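Farnesyl pyrophosphate synthetase (Staphylococcus aureus, PDB 5H9D) probably synthesises heptaprenyl diphosphate by magnesium-dependent, stepwise condensation of isoprenoid diphosphates, as a member of the FPP/GGPP synthase family. Local coordinates at residues L28-S32 against L108-L113; L73-A77 against L113-G117. One frame throughout, in Å; residues are numbered along the deposited sequence.

Interaction 1 of 2, residues L28-S32 against L108-L113; sequences LEQAS and LTGNFL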
loop_
_atom_site.group_PDB
_atom_site.type_symbol
_atom_site.label_atom_id
_atom_site.label_comp_id
_atom_site.label_asym_id
_atom_site.label_seq_id
_atom_site.Cartn_x
_atom_site.Cartn_y
_atom_site.Cartn_z
ATOM N N LEU A 28 5.612 17.466 -0.227
ATOM C CA LEU A 28 5.729 16.022 -0.097
ATOM C C LEU A 28 6.732 15.697 0.992
ATOM O O LEU A 28 6.568 14.698 1.672
ATOM C CB LEU A 28 6.177 15.378 -1.408
ATOM C CG LEU A 28 5.138 14.655 -2.265
ATOM C CD1 LEU A 28 3.738 15.211 -2.001
ATOM C CD2 LEU A 28 5.517 14.794 -3.715
ATOM N N GLU A 29 7.757 16.540 1.163
ATOM C CA GLU A 29 8.763 16.318 2.194
ATOM C C GLU A 29 8.235 16.586 3.605
ATOM O O GLU A 29 8.515 15.826 4.539
ATOM C CB GLU A 29 9.983 17.195 1.955
ATOM C CG GLU A 29 11.130 16.841 2.854
ATOM C CD GLU A 29 12.419 17.398 2.346
ATOM O OE1 GLU A 29 12.590 17.391 1.105
ATOM O OE2 GLU A 29 13.259 17.826 3.184
ATOM N N GLN A 30 7.503 17.682 3.758
ATOM C CA GLN A 30 6.919 18.028 5.038
ATOM C C GLN A 30 5.829 17.030 5.432
ATOM O O GLN A 30 5.706 16.685 6.605
ATOM C CB GLN A 30 6.263 19.388 4.986
ATOM C CG GLN A 30 7.132 20.582 4.734
ATOM C CD GLN A 30 6.265 21.826 4.756
ATOM O OE1 GLN A 30 5.775 22.239 5.828
ATOM N NE2 GLN A 30 6.025 22.406 3.572
ATOM N N ALA A 31 5.016 16.601 4.467
ATOM C CA ALA A 31 3.952 15.639 4.759
ATOM C C ALA A 31 4.548 14.299 5.213
ATOM O O ALA A 31 4.196 13.782 6.274
ATOM C CB ALA A 31 3.050 15.437 3.539
ATOM N N SER A 32 5.447 13.738 4.419
ATOM C CA SER A 32 6.081 12.483 4.776
ATOM C C SER A 32 6.728 12.561 6.165
ATOM O O SER A 32 6.588 11.649 6.968
ATOM C CB SER A 32 7.132 12.115 3.725
ATOM O OG SER A 32 6.525 11.917 2.464
ATOM N N LEU A 108 -1.082 12.253 -3.424
ATOM C CA LEU A 108 0.215 12.406 -4.012
ATOM C C LEU A 108 1.304 11.898 -3.093
ATOM O O LEU A 108 2.264 11.241 -3.563
ATOM C CB LEU A 108 0.473 13.876 -4.375
ATOM C CG LEU A 108 -0.219 14.442 -5.627
ATOM C CD1 LEU A 108 0.180 15.893 -5.739
ATOM C CD2 LEU A 108 0.192 13.709 -6.913
ATOM N N THR A 109 1.161 12.170 -1.790
ATOM C CA THR A 109 2.171 11.735 -0.830
ATOM C C THR A 109 2.233 10.214 -0.807
ATOM O O THR A 109 3.315 9.628 -0.781
ATOM C CB THR A 109 1.919 12.301 0.602
ATOM O OG1 THR A 109 1.786 13.728 0.553
ATOM C CG2 THR A 109 3.124 12.039 1.472
ATOM N N GLY A 110 1.060 9.586 -0.841
ATOM C CA GLY A 110 0.975 8.142 -0.847
ATOM C C GLY A 110 1.681 7.546 -2.052
ATOM O O GLY A 110 2.378 6.539 -1.913
ATOM N N ASN A 111 1.505 8.142 -3.233
ATOM C CA ASN A 111 2.166 7.633 -4.440
ATOM C C ASN A 111 3.676 7.774 -4.270
ATOM O O ASN A 111 4.467 6.863 -4.619
ATOM C CB ASN A 111 1.754 8.420 -5.688
ATOM C CG ASN A 111 0.272 8.368 -5.964
ATOM O OD1 ASN A 111 -0.396 7.388 -5.654
ATOM N ND2 ASN A 111 -0.246 9.424 -6.564
ATOM N N PHE A 112 4.065 8.933 -3.742
ATOM C CA PHE A 112 5.463 9.245 -3.489
ATOM C C PHE A 112 6.104 8.155 -2.615
ATOM O O PHE A 112 7.090 7.540 -2.998
ATOM C CB PHE A 112 5.505 10.633 -2.823
ATOM C CG PHE A 112 6.854 11.071 -2.343
ATOM C CD1 PHE A 112 7.848 11.425 -3.240
ATOM C CD2 PHE A 112 7.115 11.182 -0.972
ATOM C CE1 PHE A 112 9.084 11.890 -2.784
ATOM C CE2 PHE A 112 8.339 11.641 -0.515
ATOM C CZ PHE A 112 9.327 11.997 -1.423
ATOM N N LEU A 113 5.501 7.914 -1.457
ATOM C CA LEU A 113 5.979 6.952 -0.464
ATOM C C LEU A 113 6.100 5.568 -1.037
ATOM O O LEU A 113 7.032 4.823 -0.733
ATOM C CB LEU A 113 5.038 6.944 0.779
ATOM C CG LEU A 113 5.094 8.237 1.615
ATOM C CD1 LEU A 113 4.151 8.240 2.776
ATOM C CD2 LEU A 113 6.504 8.391 2.131
#
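L28 lies across the ring of F112 and reaches on to T109. It has more surface buried here than any other residue of the two segments. Its CG sits 4.0 Å above the plane of the F112 ring, offset toward the rim, and the nearest ring atom is F112 CG. The two branches of L28 then part. L28 CD2 stays with the ring and is 4.1 Å from F112 CD1. L28 CD1 turns to the neighbouring helical turn and packs 3.5 Å from T109 OG1. That hydroxyl is not bonded to segment 28-32. It donates instead to T105 O, one turn back in its own helix.

The helices holding these residues, 26-38 and 103-121, belong to the all-helical isoprenoid synthase fold. Their short segments run nearly at right angles, at 83°, with axes 10.0 Å apart. Side chains therefore span the gap around a single crossing point.

S32 fills the next turn of its helix. Its OG lies beside the backbone N (chi1 -63°) and turns back to donate to L28 O over 2.9 Å. L28 O also accepts from S32 N, so two bonds grip this one carbonyl. The tethered hydroxyl then meets apolar groups of the other helix. S32 OG comes to the edge of the F112 ring, near its plane, 3.5 Å from F112 CE2. It also touches T109 CG2 and L113 CD2. The T109 methyl CG2 points away from the T109 backbone N, which brings it to S32 OG and A31 CB. A31 adds its CB against T109 OG1 at 3.7 Å. L28 packs on S109, and F112 on V102, of the heptaprenyl diphosphate synthase subunit 1 chain, so this contact also borders the partner subunit.

Interaction 2 of 2, residues L73-A77 against L113-G117; sequences LIHMA and LLALG
A77 meets L113 and L114 through its single methyl. Its CB is 3.8 Å from L113 CB and 4.0 Å from L114 CB. L114 CD1 bends in over the same methyl, and also comes within 4.4 Å of I74 CG2. One turn away, L73 leads across to the other end of the contact. Its CD1 packs on L116 CB at 3.8 Å, the two side chains crossing at a slant, and lies near G117 N. L73 CB faces the carbonyl O of L113. G117 offers only backbone here, and I74 CG1 lies 4.4 Å from its CA.

L113 reaches between L73, M76 and A77. Its CG stands beside the backbone N (chi1 -69°), and from there CD1 packs 3.9 Å from M76 CB. No hydrogen bond links the segments, and the contact is held by apolar packing.

Further out, I21 touches L73, L113 and L116. M76 touches L35 and L36 of helix 26-38. On another side L114 packs on S78 of the subunit 1 chain. The segments run antiparallel, at 159°, with axes only 7.9 Å apart. Such close antiparallel pairing joins helices 62-85 and 103-121 in the helical bundle of trans-prenyltransferases, where helix 62-85 carries the start of the aspartate-rich DDxxD motif near its C-terminal end.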
loop_
_atom_site.group_PDB
_atom_site.type_symbol
_atom_site.label_atom_id
_atom_site.label_comp_id
_atom_site.label_asym_id
_atom_site.label_seq_id
_atom_site.Cartn_x
_atom_site.Cartn_y
_atom_site.Cartn_z
ATOM N N LEU A 73 8.034 2.302 4.359
ATOM C CA LEU A 73 7.543 3.294 3.402
ATOM C C LEU A 73 6.240 2.815 2.736
ATOM O O LEU A 73 5.344 3.620 2.500
ATOM C CB LEU A 73 8.619 3.601 2.349
ATOM C CG LEU A 73 9.931 4.311 2.736
ATOM C CD1 LEU A 73 10.953 4.297 1.604
ATOM C CD2 LEU A 73 9.640 5.742 3.111
ATOM N N ILE A 74 6.132 1.511 2.444
ATOM C CA ILE A 74 4.923 0.945 1.838
ATOM C C ILE A 74 3.800 0.979 2.902
ATOM O O ILE A 74 2.639 1.293 2.607
ATOM C CB ILE A 74 5.155 -0.536 1.335
ATOM C CG1 ILE A 74 6.036 -0.534 0.080
ATOM C CG2 ILE A 74 3.821 -1.197 0.969
ATOM C CD1 ILE A 74 6.812 -1.830 -0.147
ATOM N N HIS A 75 4.155 0.634 4.133
ATOM C CA HIS A 75 3.217 0.687 5.243
ATOM C C HIS A 75 2.613 2.107 5.352
ATOM O O HIS A 75 1.388 2.290 5.444
ATOM C CB HIS A 75 3.963 0.336 6.519
ATOM C CG HIS A 75 3.135 0.441 7.756
ATOM N ND1 HIS A 75 1.817 0.030 7.808
ATOM C CD2 HIS A 75 3.443 0.888 8.996
ATOM C CE1 HIS A 75 1.350 0.222 9.028
ATOM N NE2 HIS A 75 2.317 0.741 9.767
ATOM N N MET A 76 3.502 3.102 5.341
ATOM C CA MET A 76 3.147 4.517 5.408
ATOM C C MET A 76 2.285 4.950 4.221
ATOM O O MET A 76 1.317 5.703 4.382
ATOM C CB MET A 76 4.400 5.373 5.415
ATOM C CG MET A 76 5.233 5.303 6.653
ATOM S SD MET A 76 6.867 6.089 6.408
ATOM C CE MET A 76 6.491 7.814 6.660
ATOM N N ALA A 77 2.635 4.512 3.019
ATOM C CA ALA A 77 1.805 4.896 1.886
ATOM C C ALA A 77 0.377 4.420 2.195
ATOM O O ALA A 77 -0.589 5.144 2.010
ATOM C CB ALA A 77 2.336 4.257 0.553
ATOM N N LEU A 113 5.501 7.914 -1.457
ATOM C CA LEU A 113 5.979 6.952 -0.464
ATOM C C LEU A 113 6.100 5.568 -1.037
ATOM O O LEU A 113 7.032 4.823 -0.733
ATOM C CB LEU A 113 5.038 6.944 0.779
ATOM C CG LEU A 113 5.094 8.237 1.615
ATOM C CD1 LEU A 113 4.151 8.240 2.776
ATOM C CD2 LEU A 113 6.504 8.391 2.131
ATOM N N LEU A 114 5.141 5.229 -1.878
ATOM C CA LEU A 114 5.094 3.925 -2.503
ATOM C C LEU A 114 6.204 3.792 -3.547
ATOM O O LEU A 114 6.863 2.768 -3.611
ATOM C CB LEU A 114 3.749 3.775 -3.168
ATOM C CG LEU A 114 3.152 2.402 -3.275
ATOM C CD1 LEU A 114 2.734 1.960 -1.883
ATOM C CD2 LEU A 114 1.951 2.482 -4.242
ATOM N N ALA A 115 6.407 4.829 -4.361
ATOM C CA ALA A 115 7.446 4.774 -5.389
ATOM C C ALA A 115 8.818 4.573 -4.762
ATOM O O ALA A 115 9.650 3.825 -5.296
ATOM C CB ALA A 115 7.441 6.062 -6.239
ATOM N N LEU A 116 9.046 5.257 -3.634
ATOM C CA LEU A 116 10.312 5.162 -2.915
ATOM C C LEU A 116 10.483 3.730 -2.417
ATOM O O LEU A 116 11.589 3.189 -2.417
ATOM C CB LEU A 116 10.323 6.115 -1.718
ATOM C CG LEU A 116 10.414 7.630 -1.916
ATOM C CD1 LEU A 116 10.260 8.343 -0.537
ATOM C CD2 LEU A 116 11.735 7.965 -2.638
ATOM N N GLY A 117 9.385 3.123 -1.976
ATOM C CA GLY A 117 9.445 1.753 -1.503
ATOM C C GLY A 117 9.964 0.839 -2.599
ATOM O O GLY A 117 10.766 -0.055 -2.330
#

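In the fold
Both interactions use helix 103-121, and L113 takes part in each. In interaction 1 the helix is crossed by helix 26-38; in interaction 2 it runs against helix 62-85. The centres of the two contacts are about 9 Å apart, and they touch directly. G110 O lies 3.4 Å from A77 CB, and S32 O lies 3.8 Å from M76 CE. The centre of interaction 1 lies about 20 Å from the centre of the chain, that of interaction 2 about 14 Å. Beyond A77, helix 62-85 reaches the DDxxD motif, which probably binds magnesium and substrate diphosphate here, as in relatives. Both contacts also border the subunit 1 chain.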